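Local structure of cell division control protein 45 cdc45 putative (6CC2) at residues A[40-45]-A[187-192]; A[33-38]-A[81-86]; A[104-109]-A[123-128]; A[200-205]-A[342-347]. The protein probably acts as a DNA replication factor, serving, like other Cdc45 proteins, in the CMG helicase at the replication fork, with a RecJ-like DHH-family fold. All coordinates share one frame; numbering follows the deposited sequence.

Contact 1. Residues A[40-45]-A[187-192]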
# COMPACT_ATOMS: atom_id res chain seq x y z
N LYS A 40 -12.65 -2.02 -8.64
CA LYS A 40 -13.73 -2.96 -8.33
C LYS A 40 -15.08 -2.25 -8.25
O LYS A 40 -16.07 -2.70 -8.86
CB LYS A 40 -13.41 -3.68 -7.00
CG LYS A 40 -14.48 -4.62 -6.48
CD LYS A 40 -14.74 -5.75 -7.44
CE LYS A 40 -15.74 -6.75 -6.89
NZ LYS A 40 -15.99 -7.87 -7.85
N ILE A 41 -15.13 -1.13 -7.53
CA ILE A 41 -16.39 -0.43 -7.34
C ILE A 41 -16.91 0.14 -8.66
O ILE A 41 -18.10 0.02 -8.99
CB ILE A 41 -16.21 0.67 -6.27
CG1 ILE A 41 -15.99 0.01 -4.91
CG2 ILE A 41 -17.43 1.58 -6.22
CD1 ILE A 41 -15.72 0.99 -3.76
N LEU A 42 -16.02 0.77 -9.44
CA LEU A 42 -16.42 1.21 -10.77
C LEU A 42 -16.87 0.03 -11.62
O LEU A 42 -17.86 0.11 -12.37
CB LEU A 42 -15.28 1.94 -11.46
CG LEU A 42 -14.84 3.25 -10.79
CD1 LEU A 42 -13.52 3.71 -11.42
CD2 LEU A 42 -15.90 4.32 -10.89
N SER A 43 -16.14 -1.09 -11.55
CA SER A 43 -16.48 -2.21 -12.41
C SER A 43 -17.84 -2.80 -12.07
O SER A 43 -18.52 -3.32 -12.95
CB SER A 43 -15.39 -3.28 -12.34
OG SER A 43 -15.43 -3.94 -11.08
N MSE A 44 -18.25 -2.73 -10.82
CA MSE A 44 -19.56 -3.24 -10.42
C MSE A 44 -20.69 -2.44 -11.08
O MSE A 44 -21.68 -3.01 -11.53
CB MSE A 44 -19.72 -3.19 -8.90
CG MSE A 44 -18.79 -4.14 -8.19
SE MSE A 44 -18.64 -3.71 -6.30
CE MSE A 44 -20.40 -4.34 -5.69
N MSE A 45 -20.54 -1.12 -11.09
CA MSE A 45 -21.49 -0.24 -11.76
C MSE A 45 -21.49 -0.52 -13.26
O MSE A 45 -22.54 -0.67 -13.86
CB MSE A 45 -21.15 1.22 -11.49
CG MSE A 45 -21.39 1.65 -10.06
SE MSE A 45 -21.15 3.56 -9.87
CE MSE A 45 -19.25 3.55 -9.41
N LEU A 187 -17.03 4.98 -4.42
CA LEU A 187 -18.22 4.82 -3.58
C LEU A 187 -19.08 6.08 -3.62
O LEU A 187 -20.32 6.00 -3.68
CB LEU A 187 -17.83 4.51 -2.14
CG LEU A 187 -18.97 4.45 -1.13
CD1 LEU A 187 -19.92 3.27 -1.41
CD2 LEU A 187 -18.38 4.34 0.30
N ALA A 188 -18.44 7.25 -3.64
CA ALA A 188 -19.20 8.50 -3.71
C ALA A 188 -19.95 8.64 -5.02
O ALA A 188 -21.07 9.15 -5.04
CB ALA A 188 -18.26 9.70 -3.51
N ILE A 189 -19.36 8.20 -6.14
CA ILE A 189 -20.06 8.20 -7.42
C ILE A 189 -21.29 7.30 -7.33
O ILE A 189 -22.38 7.68 -7.75
CB ILE A 189 -19.13 7.74 -8.56
CG1 ILE A 189 -17.99 8.76 -8.73
CG2 ILE A 189 -19.91 7.55 -9.84
CD1 ILE A 189 -16.87 8.27 -9.65
N ALA A 190 -21.12 6.09 -6.80
CA ALA A 190 -22.24 5.15 -6.73
C ALA A 190 -23.38 5.70 -5.87
O ALA A 190 -24.55 5.55 -6.22
CB ALA A 190 -21.75 3.81 -6.19
N LYS A 191 -23.05 6.37 -4.76
CA LYS A 191 -24.07 6.92 -3.89
C LYS A 191 -24.83 8.03 -4.57
O LYS A 191 -26.06 8.09 -4.51
CB LYS A 191 -23.43 7.43 -2.60
CG LYS A 191 -22.92 6.33 -1.67
CD LYS A 191 -22.31 6.89 -0.38
CE LYS A 191 -23.27 7.81 0.37
NZ LYS A 191 -24.61 7.19 0.60
N LYS A 192 -24.10 8.94 -5.23
CA LYS A 192 -24.75 10.07 -5.91
C LYS A 192 -25.69 9.59 -7.00
O LYS A 192 -26.75 10.19 -7.25
CB LYS A 192 -23.69 11.01 -6.47
CG LYS A 192 -24.25 12.22 -7.23
CD LYS A 192 -25.08 13.12 -6.32
CE LYS A 192 -25.44 14.42 -7.03
NZ LYS A 192 -26.13 15.37 -6.12
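Met-45, built as selenomethionine, sends CG anti to its carbonyl carbon and then bends at chi3 (-91°), which places CE beside Ile-189, whose CG2 stands anti to the backbone N. The selenium, carried out by an extended chi2 (-173°), settles against Ala-190, with Met-45 SE 3.7 Å from Ala-190 CB, and it lies equally near the CA of that residue. Met-45 CE reaches Ile-189 CG2 at 4.1 Å, and the two side chains cross at about a right angle. One turn earlier, Ile-41 presents its own CG2, also anti to the backbone N, to the backbone of the partner helix, at 3.9 Å from Leu-187 N. Leu-187 turns its side chain away, and Ile-41 CD1 meets it at CB.

The pair illustrates how helices layered on one face of a parallel alpha/beta sheet settle against each other. Helices 33-48 and 182-192 run in roughly the same direction, their local axes 30° apart and 9.7 Å at closest approach. Small Ala-190 lets the long Met-45 chain lie close to the backbone. Nearer the sheet, Leu-42 CD2 and Ile-189 CD1 touch at 4.3 Å. Tyr-12 and Phe-8 of helix 8-20 pack on Met-45 and Ile-189, respectively, while Met-200 of helix 199-213 packs against Ala-190.

Contact 2. Residues A[33-38]-A[81-86]; sequences VDAIVC and FFIDCA
Ile-83 lays its CG2 methyl against Ala-35, with Ile-83 CG2 3.7 Å from both Ala-35 CA and Ala-35 CB. The contact belongs to the parallel sheet of a Rossmann-like alpha/beta domain: helix 33-48 is the connection of the beta-alpha-beta crossover from strand 24-29 to strand 53-57, and its first turns also lean on the neighbouring strand 77-83. The alanine brings the helix backbone close to the end of that strand.

One turn further on, Cys-38 carries SG anti to its backbone N (chi1 -179°), which sets the sulfur alongside the same isoleucine. Cys-38 SG lies 3.9 Å from Ile-83 CG2 and only slightly farther from CD1, while Cys-38 CB meets CG2 at 3.8 Å. The Ile-83 branch is thus held between two successive turns of the helix.

Past Ile-83 the strand gives way to Asp-84, whose backbone takes the left-handed helical conformation (phi 62°) and whose CB comes to 4.1 Å from Ala-35 CB. Its carboxylate faces that of Asp-34. Asp-34 is gripped by Ser-181 OG and the backbone N of Val-182 and Gly-183; Asp-84 bonds Ser-108 OG and Thr-32 OG1. In catalytic DHH-family relatives such as RecJ, aspartates that follow the strands of this domain bind metal ions; Asp-34, in the first turn of its helix, and Asp-84, just past its strand, may be a remnant of such a site. Here a single water spans the two carboxylates, donating to Asp-34 OD2 at 2.7 Å and to Asp-84 OD2 at 2.8 Å.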
# COMPACT_ATOMS: atom_id res chain seq x y z
N VAL A 33 -3.62 -1.31 -3.11
CA VAL A 33 -4.88 -2.00 -2.85
C VAL A 33 -6.05 -1.05 -3.02
O VAL A 33 -7.12 -1.43 -3.52
CB VAL A 33 -4.86 -2.63 -1.45
CG1 VAL A 33 -6.24 -3.20 -1.11
CG2 VAL A 33 -3.78 -3.71 -1.35
N ASP A 34 -5.88 0.21 -2.58
CA ASP A 34 -6.91 1.24 -2.77
C ASP A 34 -7.28 1.38 -4.24
O ASP A 34 -8.46 1.52 -4.59
CB ASP A 34 -6.40 2.56 -2.19
CG ASP A 34 -7.50 3.59 -1.98
OD1 ASP A 34 -8.71 3.26 -1.86
OD2 ASP A 34 -7.11 4.78 -1.88
N ALA A 35 -6.29 1.36 -5.12
CA ALA A 35 -6.57 1.45 -6.55
C ALA A 35 -7.39 0.25 -7.03
O ALA A 35 -8.31 0.42 -7.83
CB ALA A 35 -5.27 1.56 -7.35
N ILE A 36 -7.09 -0.95 -6.54
CA ILE A 36 -7.89 -2.12 -6.92
C ILE A 36 -9.32 -1.95 -6.44
O ILE A 36 -10.29 -2.28 -7.15
CB ILE A 36 -7.28 -3.42 -6.38
CG1 ILE A 36 -5.83 -3.60 -6.88
CG2 ILE A 36 -8.12 -4.64 -6.83
CD1 ILE A 36 -5.18 -4.90 -6.44
N VAL A 37 -9.49 -1.44 -5.22
CA VAL A 37 -10.83 -1.18 -4.69
C VAL A 37 -11.59 -0.24 -5.61
O VAL A 37 -12.77 -0.44 -5.91
CB VAL A 37 -10.74 -0.61 -3.26
CG1 VAL A 37 -12.05 -0.01 -2.82
CG2 VAL A 37 -10.25 -1.70 -2.28
N CYS A 38 -10.93 0.85 -6.05
CA CYS A 38 -11.59 1.80 -6.93
C CYS A 38 -12.03 1.12 -8.22
O CYS A 38 -13.19 1.22 -8.63
CB CYS A 38 -10.65 2.98 -7.19
SG CYS A 38 -11.32 4.27 -8.26
N PHE A 81 -9.76 6.00 -17.50
CA PHE A 81 -9.64 6.39 -16.11
C PHE A 81 -8.21 6.09 -15.66
O PHE A 81 -7.72 4.99 -15.92
CB PHE A 81 -10.61 5.61 -15.22
CG PHE A 81 -12.01 6.05 -15.33
CD1 PHE A 81 -12.82 5.59 -16.37
CD2 PHE A 81 -12.56 6.93 -14.40
CE1 PHE A 81 -14.14 5.98 -16.45
CE2 PHE A 81 -13.88 7.32 -14.50
CZ PHE A 81 -14.66 6.86 -15.53
N PHE A 82 -7.57 7.05 -15.02
CA PHE A 82 -6.29 6.86 -14.37
C PHE A 82 -6.56 6.81 -12.87
O PHE A 82 -7.12 7.76 -12.30
CB PHE A 82 -5.33 8.00 -14.71
CG PHE A 82 -5.03 8.12 -16.19
CD1 PHE A 82 -4.89 6.99 -16.99
CD2 PHE A 82 -4.90 9.36 -16.78
CE1 PHE A 82 -4.60 7.10 -18.34
CE2 PHE A 82 -4.61 9.48 -18.14
CZ PHE A 82 -4.46 8.34 -18.92
N ILE A 83 -6.20 5.69 -12.24
CA ILE A 83 -6.54 5.43 -10.84
C ILE A 83 -5.27 5.47 -9.98
O ILE A 83 -4.36 4.65 -10.16
CB ILE A 83 -7.27 4.09 -10.70
CG1 ILE A 83 -8.58 4.12 -11.50
CG2 ILE A 83 -7.54 3.77 -9.23
CD1 ILE A 83 -9.32 2.80 -11.54
N ASP A 84 -5.27 6.41 -9.03
CA ASP A 84 -4.20 6.62 -8.03
C ASP A 84 -2.88 6.98 -8.69
O ASP A 84 -1.81 6.78 -8.14
CB ASP A 84 -4.04 5.43 -7.08
CG ASP A 84 -3.92 5.87 -5.60
OD1 ASP A 84 -4.05 7.08 -5.31
OD2 ASP A 84 -3.70 5.00 -4.71
N CYS A 85 -2.95 7.56 -9.89
CA CYS A 85 -1.80 8.14 -10.56
C CYS A 85 -2.31 9.23 -11.50
O CYS A 85 -3.51 9.37 -11.72
CB CYS A 85 -1.00 7.09 -11.33
SG CYS A 85 -1.93 6.25 -12.65
N ALA A 86 -1.36 10.02 -12.01
CA ALA A 86 -1.53 11.00 -13.07
C ALA A 86 -2.06 12.35 -12.61
O ALA A 86 -1.85 13.35 -13.29
CB ALA A 86 -2.47 10.47 -14.16
O HOH W 1 -4.47 5.13 -2.04

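Contact 3. Residues A[104-109]-A[123-128]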
# COMPACT_ATOMS: atom_id res chain seq x y z
N TYR A 104 -10.42 10.77 -17.46
CA TYR A 104 -10.79 11.00 -16.07
C TYR A 104 -9.69 10.50 -15.17
O TYR A 104 -9.03 9.49 -15.44
CB TYR A 104 -12.12 10.31 -15.73
CG TYR A 104 -13.28 10.88 -16.52
CD1 TYR A 104 -13.75 12.16 -16.25
CD2 TYR A 104 -13.88 10.16 -17.53
CE1 TYR A 104 -14.80 12.71 -16.99
CE2 TYR A 104 -14.93 10.69 -18.26
CZ TYR A 104 -15.38 11.96 -17.99
OH TYR A 104 -16.42 12.51 -18.71
N ILE A 105 -9.50 11.21 -14.06
CA ILE A 105 -8.46 10.88 -13.09
C ILE A 105 -9.09 10.80 -11.70
O ILE A 105 -9.75 11.74 -11.25
CB ILE A 105 -7.32 11.92 -13.12
CG1 ILE A 105 -6.66 11.91 -14.50
CG2 ILE A 105 -6.31 11.61 -12.01
CD1 ILE A 105 -5.59 12.99 -14.66
N ILE A 106 -8.87 9.67 -11.03
CA ILE A 106 -9.26 9.49 -9.63
C ILE A 106 -7.96 9.17 -8.89
O ILE A 106 -7.47 8.04 -8.94
CB ILE A 106 -10.28 8.38 -9.45
CG1 ILE A 106 -11.52 8.62 -10.29
CG2 ILE A 106 -10.70 8.29 -7.96
CD1 ILE A 106 -12.54 7.47 -10.24
N ASP A 107 -7.40 10.16 -8.21
CA ASP A 107 -6.05 10.04 -7.64
C ASP A 107 -6.06 10.68 -6.26
O ASP A 107 -6.61 11.77 -6.07
CB ASP A 107 -5.04 10.73 -8.57
CG ASP A 107 -3.61 10.51 -8.16
OD1 ASP A 107 -3.37 9.91 -7.09
OD2 ASP A 107 -2.70 10.95 -8.92
N SER A 108 -5.44 10.01 -5.29
CA SER A 108 -5.40 10.52 -3.93
C SER A 108 -4.25 11.50 -3.68
O SER A 108 -4.24 12.16 -2.64
CB SER A 108 -5.29 9.36 -2.93
OG SER A 108 -4.04 8.68 -3.07
N HIS A 109 -3.28 11.60 -4.60
CA HIS A 109 -2.19 12.55 -4.44
C HIS A 109 -2.70 13.99 -4.49
O HIS A 109 -3.61 14.31 -5.25
CB HIS A 109 -1.15 12.37 -5.55
CG HIS A 109 -0.41 11.08 -5.48
ND1 HIS A 109 -0.88 9.91 -6.05
CD2 HIS A 109 0.78 10.76 -4.91
CE1 HIS A 109 -0.02 8.94 -5.83
NE2 HIS A 109 1.00 9.43 -5.14
N GLY A 123 -10.49 15.41 -16.62
CA GLY A 123 -11.47 15.38 -15.55
C GLY A 123 -10.92 14.84 -14.25
O GLY A 123 -10.82 13.61 -14.08
N LEU A 124 -10.53 15.73 -13.34
CA LEU A 124 -10.05 15.35 -12.02
C LEU A 124 -11.25 15.13 -11.10
O LEU A 124 -11.90 16.09 -10.68
CB LEU A 124 -9.13 16.44 -11.46
CG LEU A 124 -7.85 16.74 -12.21
CD1 LEU A 124 -7.33 18.12 -11.83
CD2 LEU A 124 -6.81 15.67 -11.90
N ILE A 125 -11.53 13.89 -10.77
CA ILE A 125 -12.74 13.55 -10.03
C ILE A 125 -12.48 13.66 -8.53
O ILE A 125 -11.52 13.08 -8.00
CB ILE A 125 -13.24 12.14 -10.40
CG1 ILE A 125 -13.58 12.09 -11.88
CG2 ILE A 125 -14.46 11.78 -9.57
CD1 ILE A 125 -13.92 10.69 -12.37
N THR A 126 -13.35 14.41 -7.85
CA THR A 126 -13.35 14.50 -6.40
C THR A 126 -14.77 14.23 -5.92
O THR A 126 -15.74 14.36 -6.69
CB THR A 126 -12.91 15.88 -5.90
OG1 THR A 126 -13.96 16.81 -6.13
CG2 THR A 126 -11.65 16.34 -6.62
N SER A 127 -14.90 13.88 -4.65
CA SER A 127 -16.19 13.51 -4.08
C SER A 127 -17.01 14.68 -3.57
O SER A 127 -18.18 14.49 -3.21
CB SER A 127 -15.98 12.52 -2.94
OG SER A 127 -15.40 13.18 -1.83
N ASN A 128 -16.45 15.89 -3.54
CA ASN A 128 -17.17 17.02 -2.99
C ASN A 128 -18.50 17.23 -3.72
O ASN A 128 -18.70 16.76 -4.84
CB ASN A 128 -16.34 18.30 -3.10
CG ASN A 128 -14.87 18.07 -2.85
OD1 ASN A 128 -14.47 17.57 -1.79
ND2 ASN A 128 -14.05 18.41 -3.83
O HOH W 2 -8.71 12.84 -8.84
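Two neighbouring strands of the parallel sheet of the DHH-like domain meet here, Tyr-104 pairing with Gly-123 and Ile-105 with Leu-124. Ile-105 uses both its backbone polar groups on the same partner strand: its N donates to Gly-123 O at 2.7 Å, and its O accepts from Ile-125 N at 2.8 Å in a nearly straight bond (171°). The Tyr-104 ring lies beside Gly-123, its CD1 4.0 Å from Gly-123 CA, in space that a beta carbon would otherwise claim.

On the face of Ile-105, Leu-124 runs side by side with it, and Leu-124 CD2 touches Ile-105 CB at 4.0 Å. On the other face Ile-125 CD1 fits between Tyr-104 and Ile-106, 3.8 Å from Tyr-104 CB and as close to Ile-106 CG1; Val-185 of helix 182-192 covers these isoleucines.

Beyond Ile-106 the strands diverge, and a water fills the fork, donating to the O atoms of Ile-105 and Ile-125 and accepting from Asp-107 N. Asp-107 OD1 then takes two bonds from His-109: ND1, on the syn lone pair at 2.7 Å, and the backbone N, from above the carboxylate plane, which closes an Asx turn. This Asp-Ser-His sequence at a strand end probably corresponds to the signature motif of the DHH family.

Contact 4. Residues A[200-205]-A[342-347]; sequences MYWYAA and FFKKFG
Helix 199-213 packs here on the edge strand 338-344 of a small mixed sheet, with Trp-202 as the main side chain between them. Its CG stands anti to the backbone N (chi1 171°), and the indole lies across Lys-344 at about a right angle. The aliphatic part of the lysine spreads over one face: Lys-344 CB sits 3.5 Å from Trp-202 CE3, above the rim of the six-membered ring, and Lys-344 CD is 3.6 Å from the centroid of the five-membered ring, in a CH-pi contact almost on the ring normal. The lysine NZ is too far from the indole for more than a weak cation-pi attraction, and it makes a salt bridge with Asp-199 just before the helix segment.

On the same face, Phe-346 points the edge of its ring at the indole in an offset edge-to-face stack, the planes at 70° and its centroid 5.8 Å from that of the Trp-202 six-membered ring. Alternation along the strand turns Phe-342 and Lys-344 to the helix and Phe-343 away, the usual two-faced pattern of a beta strand; Phe-346, farther on, reaches in with the end of its ring.

Phe-342 fills the next part of the interface. Trp-202 CE3 approaches the edge of its ring, 3.9 Å from Phe-342 CD1, whereas Ala-205 CB makes an off-centre CH-pi contact, 3.6 Å from Phe-342 CD1. Tyr-201 O lies over a face of the phenyl ring. Met-251 of the adjacent strand 251-257 touches both Trp-202 and Phe-342, and Phe-229 of helix 219-233 packs on Ala-205.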
# COMPACT_ATOMS: atom_id res chain seq x y z
N MSE A 200 -20.00 -2.54 -1.41
CA MSE A 200 -19.02 -1.50 -1.71
C MSE A 200 -18.39 -0.91 -0.44
O MSE A 200 -17.27 -0.40 -0.47
CB MSE A 200 -19.67 -0.40 -2.53
CG MSE A 200 -20.06 -0.83 -3.92
SE MSE A 200 -21.02 0.58 -4.83
CE MSE A 200 -21.13 -0.28 -6.55
N TYR A 201 -19.09 -0.98 0.69
CA TYR A 201 -18.51 -0.46 1.93
C TYR A 201 -17.38 -1.35 2.45
O TYR A 201 -16.40 -0.86 3.02
CB TYR A 201 -19.60 -0.29 2.98
CG TYR A 201 -20.46 0.93 2.71
CD1 TYR A 201 -20.11 2.17 3.22
CD2 TYR A 201 -21.60 0.85 1.91
CE1 TYR A 201 -20.88 3.30 2.96
CE2 TYR A 201 -22.38 1.97 1.65
CZ TYR A 201 -22.01 3.19 2.19
OH TYR A 201 -22.77 4.31 1.92
N TRP A 202 -17.51 -2.68 2.31
CA TRP A 202 -16.40 -3.58 2.61
C TRP A 202 -15.18 -3.24 1.77
O TRP A 202 -14.07 -3.11 2.28
CB TRP A 202 -16.86 -5.02 2.35
CG TRP A 202 -15.81 -6.08 2.40
CD1 TRP A 202 -15.50 -6.96 1.40
CD2 TRP A 202 -14.97 -6.42 3.50
NE1 TRP A 202 -14.55 -7.85 1.82
CE2 TRP A 202 -14.18 -7.53 3.11
CE3 TRP A 202 -14.83 -5.93 4.81
CZ2 TRP A 202 -13.25 -8.13 3.96
CZ3 TRP A 202 -13.89 -6.51 5.64
CH2 TRP A 202 -13.12 -7.60 5.22
N TYR A 203 -15.38 -3.09 0.46
CA TYR A 203 -14.25 -2.73 -0.41
C TYR A 203 -13.69 -1.37 -0.02
O TYR A 203 -12.48 -1.21 0.12
CB TYR A 203 -14.72 -2.75 -1.87
CG TYR A 203 -15.30 -4.09 -2.30
CD1 TYR A 203 -14.82 -5.28 -1.79
CD2 TYR A 203 -16.34 -4.15 -3.22
CE1 TYR A 203 -15.36 -6.50 -2.17
CE2 TYR A 203 -16.89 -5.37 -3.62
CZ TYR A 203 -16.38 -6.54 -3.08
OH TYR A 203 -16.90 -7.75 -3.44
N ALA A 204 -14.57 -0.39 0.20
CA ALA A 204 -14.08 0.93 0.58
C ALA A 204 -13.33 0.88 1.91
O ALA A 204 -12.33 1.60 2.10
CB ALA A 204 -15.25 1.92 0.68
N ALA A 205 -13.81 0.07 2.86
CA ALA A 205 -13.08 -0.08 4.12
C ALA A 205 -11.68 -0.63 3.89
O ALA A 205 -10.70 -0.13 4.48
CB ALA A 205 -13.86 -0.99 5.08
N PHE A 342 -13.37 -2.71 10.76
CA PHE A 342 -14.57 -2.99 9.96
C PHE A 342 -14.51 -4.45 9.53
O PHE A 342 -13.48 -4.91 9.01
CB PHE A 342 -14.59 -2.04 8.75
CG PHE A 342 -15.86 -2.07 7.98
CD1 PHE A 342 -16.09 -3.06 7.06
CD2 PHE A 342 -16.83 -1.09 8.19
CE1 PHE A 342 -17.29 -3.10 6.34
CE2 PHE A 342 -18.02 -1.13 7.50
CZ PHE A 342 -18.25 -2.12 6.56
N PHE A 343 -15.59 -5.19 9.76
CA PHE A 343 -15.62 -6.62 9.53
C PHE A 343 -16.72 -6.99 8.53
O PHE A 343 -17.77 -6.35 8.48
CB PHE A 343 -15.90 -7.41 10.82
CG PHE A 343 -14.76 -7.44 11.80
CD1 PHE A 343 -14.56 -6.40 12.69
CD2 PHE A 343 -13.90 -8.53 11.86
CE1 PHE A 343 -13.53 -6.44 13.61
CE2 PHE A 343 -12.87 -8.58 12.76
CZ PHE A 343 -12.68 -7.53 13.66
N LYS A 344 -16.47 -8.02 7.74
CA LYS A 344 -17.51 -8.64 6.92
C LYS A 344 -17.58 -10.12 7.27
O LYS A 344 -16.54 -10.78 7.40
CB LYS A 344 -17.21 -8.46 5.43
CG LYS A 344 -18.22 -9.17 4.52
CD LYS A 344 -17.85 -9.01 3.06
CE LYS A 344 -18.70 -9.94 2.18
NZ LYS A 344 -20.14 -9.66 2.31
N LYS A 345 -18.81 -10.63 7.42
CA LYS A 345 -19.02 -12.04 7.73
C LYS A 345 -18.91 -12.90 6.47
O LYS A 345 -19.51 -12.58 5.44
CB LYS A 345 -20.40 -12.23 8.36
CG LYS A 345 -20.58 -13.56 9.07
CD LYS A 345 -21.93 -13.63 9.74
CE LYS A 345 -22.07 -14.86 10.62
NZ LYS A 345 -23.42 -14.90 11.27
N PHE A 346 -18.13 -13.96 6.56
CA PHE A 346 -17.96 -14.94 5.48
C PHE A 346 -18.47 -16.28 6.04
O PHE A 346 -17.77 -16.93 6.82
CB PHE A 346 -16.52 -15.04 5.03
CG PHE A 346 -15.97 -13.79 4.41
CD1 PHE A 346 -16.25 -13.47 3.09
CD2 PHE A 346 -15.18 -12.93 5.13
CE1 PHE A 346 -15.74 -12.33 2.51
CE2 PHE A 346 -14.65 -11.79 4.56
CZ PHE A 346 -14.94 -11.49 3.24
N GLY A 347 -19.67 -16.67 5.65
CA GLY A 347 -20.27 -17.86 6.24
C GLY A 347 -20.46 -17.66 7.73
O GLY A 347 -21.20 -16.77 8.17

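In the fold
Contacts 1, 2 and 3 form one layered unit. Contacts 2 and 3 reach the same parallel sheet through the neighbouring strands 77-83 and 102-106, centres 10 Å apart, and are joined by bonds from Asp-84 to Ile-106 and Ser-108. Contact 1, its centre about 13 Å from each of theirs, stacks helices above that sheet; it shares helix 33-48 with contact 2, and its loop encloses contact 3. Contact 4 follows in the chain, its centre about 24 Å from that of contact 3, without touching it. Helix 199-213 connects it inward, since Met-200 and Tyr-203 meet contact 1 and Tyr-203 meets Val-37. The DHH-like sheet is linked, through successive helices, to the smaller mixed sheet.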